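PDB 5TD3: catechol 1,2-dioxygenase from Burkholderia vietnamiensis, which probably catalyses the intradiol cleavage of catechol by molecular oxygen to cis,cis-muconate, as catechol 1,2-dioxygenases do. Local coordinates for residues A[73-76]-A[77-80]; A[172-176]-A[177-181]. One frame throughout, in Å; residues are numbered along the deposited sequence.

Contact 1: A[73-76]-A[77-80]; sequences LNKL and GQDG
Leu73 O, Asn74 O and Lys75 O receive, in turn, the backbone N-H groups of Gly77, Gln78 and Asp79, so the two segments share the last turn of helix 63-78. The bond from Gln78 N to Asn74 O measures 2.9 Å and is nearly straight, at 165° about the hydrogen. After Asp79 the chain leaves helical geometry: Gly80 takes a positive phi of 61°, and its N bonds back to Gly77 O at 2.9 Å.

Lys75 reaches forward along the last turn toward Asp79. Bends at chi2 and chi4 lay its methylenes beside the carboxylate of Asp79 and bring NZ to 2.8 Å from Asp79 OD2, a salt bridge that uses the syn lone pair of that oxygen. Asp79 OD2 has a second donor in Ala218 N, which links the helix end to helix 218-226, while Asn74 OD1 accepts from Ala82 N of the second subunit. Leu73 and Leu76 belong to the phosphatidylethanolamine pocket and touch the lipid. An i to i+4 salt bridge thus spans the final helical turn, which closes in a Schellman motif at Gly80.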
loop_
_atom_site.group_PDB
_atom_site.type_symbol
_atom_site.label_atom_id
_atom_site.label_comp_id
_atom_site.label_asym_id
_atom_site.label_seq_id
_atom_site.Cartn_x
_atom_site.Cartn_y
_atom_site.Cartn_z
ATOM N N LEU A 73 1.990 -3.176 3.672
ATOM C CA LEU A 73 1.842 -2.497 2.384
ATOM C C LEU A 73 2.949 -2.905 1.417
ATOM O O LEU A 73 2.690 -3.080 0.217
ATOM C CB LEU A 73 1.822 -0.981 2.570
ATOM C CG LEU A 73 0.575 -0.372 3.230
ATOM C CD1 LEU A 73 0.707 1.134 3.302
ATOM C CD2 LEU A 73 -0.685 -0.735 2.463
ATOM N N ASN A 74 4.185 -3.074 1.915
ATOM C CA ASN A 74 5.265 -3.577 1.061
ATOM C C ASN A 74 4.913 -4.945 0.486
ATOM O O ASN A 74 5.059 -5.182 -0.717
ATOM C CB ASN A 74 6.589 -3.650 1.829
ATOM C CG ASN A 74 7.339 -2.329 1.816
ATOM O OD1 ASN A 74 7.228 -1.548 0.863
ATOM N ND2 ASN A 74 8.094 -2.059 2.883
ATOM N N LYS A 75 4.441 -5.859 1.337
ATOM C CA LYS A 75 4.077 -7.199 0.876
ATOM C C LYS A 75 2.918 -7.143 -0.108
ATOM O O LYS A 75 2.911 -7.867 -1.111
ATOM C CB LYS A 75 3.710 -8.086 2.077
ATOM C CG LYS A 75 3.247 -9.512 1.731
ATOM C CD LYS A 75 4.371 -10.379 1.138
ATOM C CE LYS A 75 4.082 -11.897 1.252
ATOM N NZ LYS A 75 2.632 -12.297 1.187
ATOM N N LEU A 76 1.916 -6.306 0.182
ATOM C CA LEU A 76 0.746 -6.207 -0.691
ATOM C C LEU A 76 1.151 -5.838 -2.108
ATOM O O LEU A 76 0.683 -6.449 -3.075
ATOM C CB LEU A 76 -0.232 -5.180 -0.130
ATOM C CG LEU A 76 -1.510 -4.904 -0.911
ATOM C CD1 LEU A 76 -2.461 -6.113 -0.834
ATOM C CD2 LEU A 76 -2.129 -3.662 -0.292
ATOM N N GLY A 77 2.010 -4.828 -2.244
ATOM C CA GLY A 77 2.445 -4.402 -3.567
ATOM C C GLY A 77 3.406 -5.381 -4.211
ATOM O O GLY A 77 3.350 -5.610 -5.421
ATOM N N GLN A 78 4.310 -5.963 -3.420
ATOM C CA GLN A 78 5.170 -7.016 -3.954
ATOM C C GLN A 78 4.346 -8.155 -4.540
ATOM O O GLN A 78 4.691 -8.702 -5.600
ATOM C CB GLN A 78 6.101 -7.548 -2.859
ATOM C CG GLN A 78 7.088 -8.604 -3.337
ATOM C CD GLN A 78 7.889 -9.212 -2.194
ATOM O OE1 GLN A 78 7.361 -9.459 -1.106
ATOM N NE2 GLN A 78 9.173 -9.447 -2.436
ATOM N N ASP A 79 3.247 -8.522 -3.880
ATOM C CA ASP A 79 2.352 -9.550 -4.402
ATOM C C ASP A 79 1.479 -9.055 -5.548
ATOM O O ASP A 79 0.757 -9.866 -6.135
ATOM C CB ASP A 79 1.429 -10.092 -3.304
ATOM C CG ASP A 79 2.161 -10.928 -2.276
ATOM O OD1 ASP A 79 3.300 -11.374 -2.556
ATOM O OD2 ASP A 79 1.583 -11.148 -1.187
ATOM N N GLY A 80 1.511 -7.759 -5.855
ATOM C CA GLY A 80 0.627 -7.228 -6.882
ATOM C C GLY A 80 -0.843 -7.405 -6.578
ATOM O O GLY A 80 -1.635 -7.587 -7.508
#

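Contact 2: A[172-176]-A[177-181]. With ZN (zinc ion), chain C.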
loop_
_atom_site.group_PDB
_atom_site.type_symbol
_atom_site.label_atom_id
_atom_site.label_comp_id
_atom_site.label_asym_id
_atom_site.label_seq_id
_atom_site.Cartn_x
_atom_site.Cartn_y
_atom_site.Cartn_z
ATOM N N HIS A 172 -11.139 -25.227 -11.546
ATOM C CA HIS A 172 -10.208 -25.020 -10.448
ATOM C C HIS A 172 -10.269 -23.602 -9.908
ATOM O O HIS A 172 -9.423 -23.217 -9.096
ATOM C CB HIS A 172 -8.791 -25.357 -10.903
ATOM C CG HIS A 172 -8.648 -26.760 -11.396
ATOM N ND1 HIS A 172 -8.595 -27.075 -12.738
ATOM C CD2 HIS A 172 -8.563 -27.934 -10.728
ATOM C CE1 HIS A 172 -8.479 -28.383 -12.875
ATOM N NE2 HIS A 172 -8.455 -28.927 -11.671
ATOM N N GLY A 173 -11.230 -22.809 -10.372
ATOM C CA GLY A 173 -11.345 -21.448 -9.918
ATOM C C GLY A 173 -10.295 -20.525 -10.479
ATOM O O GLY A 173 -10.131 -19.416 -9.964
ATOM N N PHE A 174 -9.581 -20.939 -11.527
ATOM C CA PHE A 174 -8.547 -20.114 -12.126
ATOM C C PHE A 174 -9.033 -19.514 -13.437
ATOM O O PHE A 174 -9.799 -20.129 -14.183
ATOM C CB PHE A 174 -7.267 -20.909 -12.383
ATOM C CG PHE A 174 -6.565 -21.356 -11.131
ATOM C CD1 PHE A 174 -6.393 -20.482 -10.074
ATOM C CD2 PHE A 174 -6.063 -22.649 -11.024
ATOM C CE1 PHE A 174 -5.740 -20.892 -8.914
ATOM C CE2 PHE A 174 -5.416 -23.059 -9.872
ATOM C CZ PHE A 174 -5.256 -22.181 -8.822
ATOM N N TYR A 175 -8.569 -18.306 -13.707
ATOM C CA TYR A 175 -8.845 -17.615 -14.958
ATOM C C TYR A 175 -7.649 -17.701 -15.881
ATOM O O TYR A 175 -6.497 -17.619 -15.441
ATOM C CB TYR A 175 -9.134 -16.140 -14.729
ATOM C CG TYR A 175 -10.426 -15.822 -14.032
ATOM C CD1 TYR A 175 -10.619 -16.114 -12.684
ATOM C CD2 TYR A 175 -11.441 -15.162 -14.711
ATOM C CE1 TYR A 175 -11.803 -15.789 -12.050
ATOM C CE2 TYR A 175 -12.616 -14.827 -14.079
ATOM C CZ TYR A 175 -12.798 -15.143 -12.761
ATOM O OH TYR A 175 -13.988 -14.790 -12.175
ATOM N N SER A 176 -7.927 -17.776 -17.182
ATOM C CA SER A 176 -6.830 -17.669 -18.133
ATOM C C SER A 176 -6.110 -16.329 -17.954
ATOM O O SER A 176 -6.707 -15.325 -17.556
ATOM C CB SER A 176 -7.335 -17.841 -19.571
ATOM O OG SER A 176 -8.283 -16.838 -19.919
ATOM N N HIS A 177 -4.796 -16.354 -18.204
ATOM C CA HIS A 177 -3.861 -15.235 -18.027
ATOM C C HIS A 177 -3.527 -14.978 -16.559
ATOM O O HIS A 177 -2.629 -14.179 -16.257
ATOM C CB HIS A 177 -4.382 -13.945 -18.667
ATOM C CG HIS A 177 -4.734 -14.107 -20.112
ATOM N ND1 HIS A 177 -3.849 -13.813 -21.131
ATOM C CD2 HIS A 177 -5.855 -14.576 -20.709
ATOM C CE1 HIS A 177 -4.422 -14.075 -22.293
ATOM N NE2 HIS A 177 -5.638 -14.540 -22.064
ATOM N N PHE A 178 -4.226 -15.650 -15.652
ATOM C CA PHE A 178 -3.973 -15.567 -14.213
ATOM C C PHE A 178 -3.913 -16.956 -13.591
ATOM O O PHE A 178 -4.177 -17.127 -12.394
ATOM C CB PHE A 178 -5.041 -14.718 -13.515
ATOM C CG PHE A 178 -5.144 -13.314 -14.040
ATOM C CD1 PHE A 178 -4.320 -12.316 -13.542
ATOM C CD2 PHE A 178 -6.071 -12.983 -15.022
ATOM C CE1 PHE A 178 -4.412 -11.026 -13.988
ATOM C CE2 PHE A 178 -6.169 -11.680 -15.494
ATOM C CZ PHE A 178 -5.338 -10.695 -14.982
ATOM N N ASP A 179 -3.573 -17.967 -14.384
ATOM C CA ASP A 179 -3.636 -19.331 -13.887
ATOM C C ASP A 179 -2.232 -19.732 -13.470
ATOM O O ASP A 179 -1.349 -19.855 -14.336
ATOM C CB ASP A 179 -4.193 -20.288 -14.954
ATOM C CG ASP A 179 -4.347 -21.717 -14.455
ATOM O OD1 ASP A 179 -3.535 -22.159 -13.614
ATOM O OD2 ASP A 179 -5.263 -22.428 -14.933
ATOM N N PRO A 180 -1.966 -19.921 -12.174
ATOM C CA PRO A 180 -0.587 -20.166 -11.747
ATOM C C PRO A 180 -0.055 -21.517 -12.186
ATOM O O PRO A 180 1.164 -21.712 -12.146
ATOM C CB PRO A 180 -0.668 -20.058 -10.215
ATOM C CG PRO A 180 -2.057 -20.462 -9.890
ATOM C CD PRO A 180 -2.916 -19.973 -11.055
ATOM N N THR A 181 -0.924 -22.448 -12.609
ATOM C CA THR A 181 -0.453 -23.727 -13.129
ATOM C C THR A 181 -0.066 -23.660 -14.602
ATOM O O THR A 181 0.517 -24.621 -15.110
ATOM C CB THR A 181 -1.512 -24.820 -12.961
ATOM O OG1 THR A 181 -2.589 -24.578 -13.867
ATOM C CG2 THR A 181 -2.066 -24.851 -11.516
HETATM ZN ZN ZN C . -14.511 -13.327 -11.169
HETATM O O HOH W 1 -6.965 -17.144 -11.555
#
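His177 follows Ser176 at the third position of a type II beta turn running from Tyr175 to Phe178, and has the positive phi (75°) which that position requires. Its imidazole leans back past Ser176, with CD2 3.4 Å from Ser176 OG; beyond the turn, NE2 accepts from Phe187 N and Ser176 OG bonds to Asn188 O.

Phe178 closes the turn through its N, 3.0 Å from Tyr175 O, with the donor well above the carbonyl plane. Its own carbonyl is tied back by a water that accepts from Tyr175 N and donates to Phe178 O. The ring of Tyr175 leads away from this turn to put OH 1.9 Å from the zinc ion, whose other protein ligands are His235 and His237; in intradiol dioxygenases this metal position normally holds ferric iron.

Asp179 has CG anti to its N (chi1 -177°), which sets the carboxylate beside Phe174, OD2 3.6 Å from Phe174 CB. OD1 faces onward along the chain.

Pro180 lays CD over the Phe174 ring, 3.6 Å from the centroid and 12° off the normal, a CH-pi contact; His172 O approaches the opposite face.

Thr181 gives Asp179 OD1 two donors, its N at 2.8 Å completing an Asx turn and its OG1 at 2.6 Å, while its CG2 comes up to Phe174 CE2.

In the fold
From the N terminus, the chain reaches contact 1 at the end of helix 63-78, shortly before helix 82-88. It is a helix terminus rather than a loop closure, placed between the lipid pocket, helix 218-226 and the second subunit. Contact 2 comes later, in the loop joining strands 163-167 and 190-194, which run antiparallel as neighbours in one five-stranded sheet; here the chain turns back on itself beside the metal site. The two contacts are in series, neither nested nor crossed, and do not touch: their centres lie about 20 Å apart. Contact 1 belongs to the helical N-terminal part, contact 2 to the dioxygenase part with its strands.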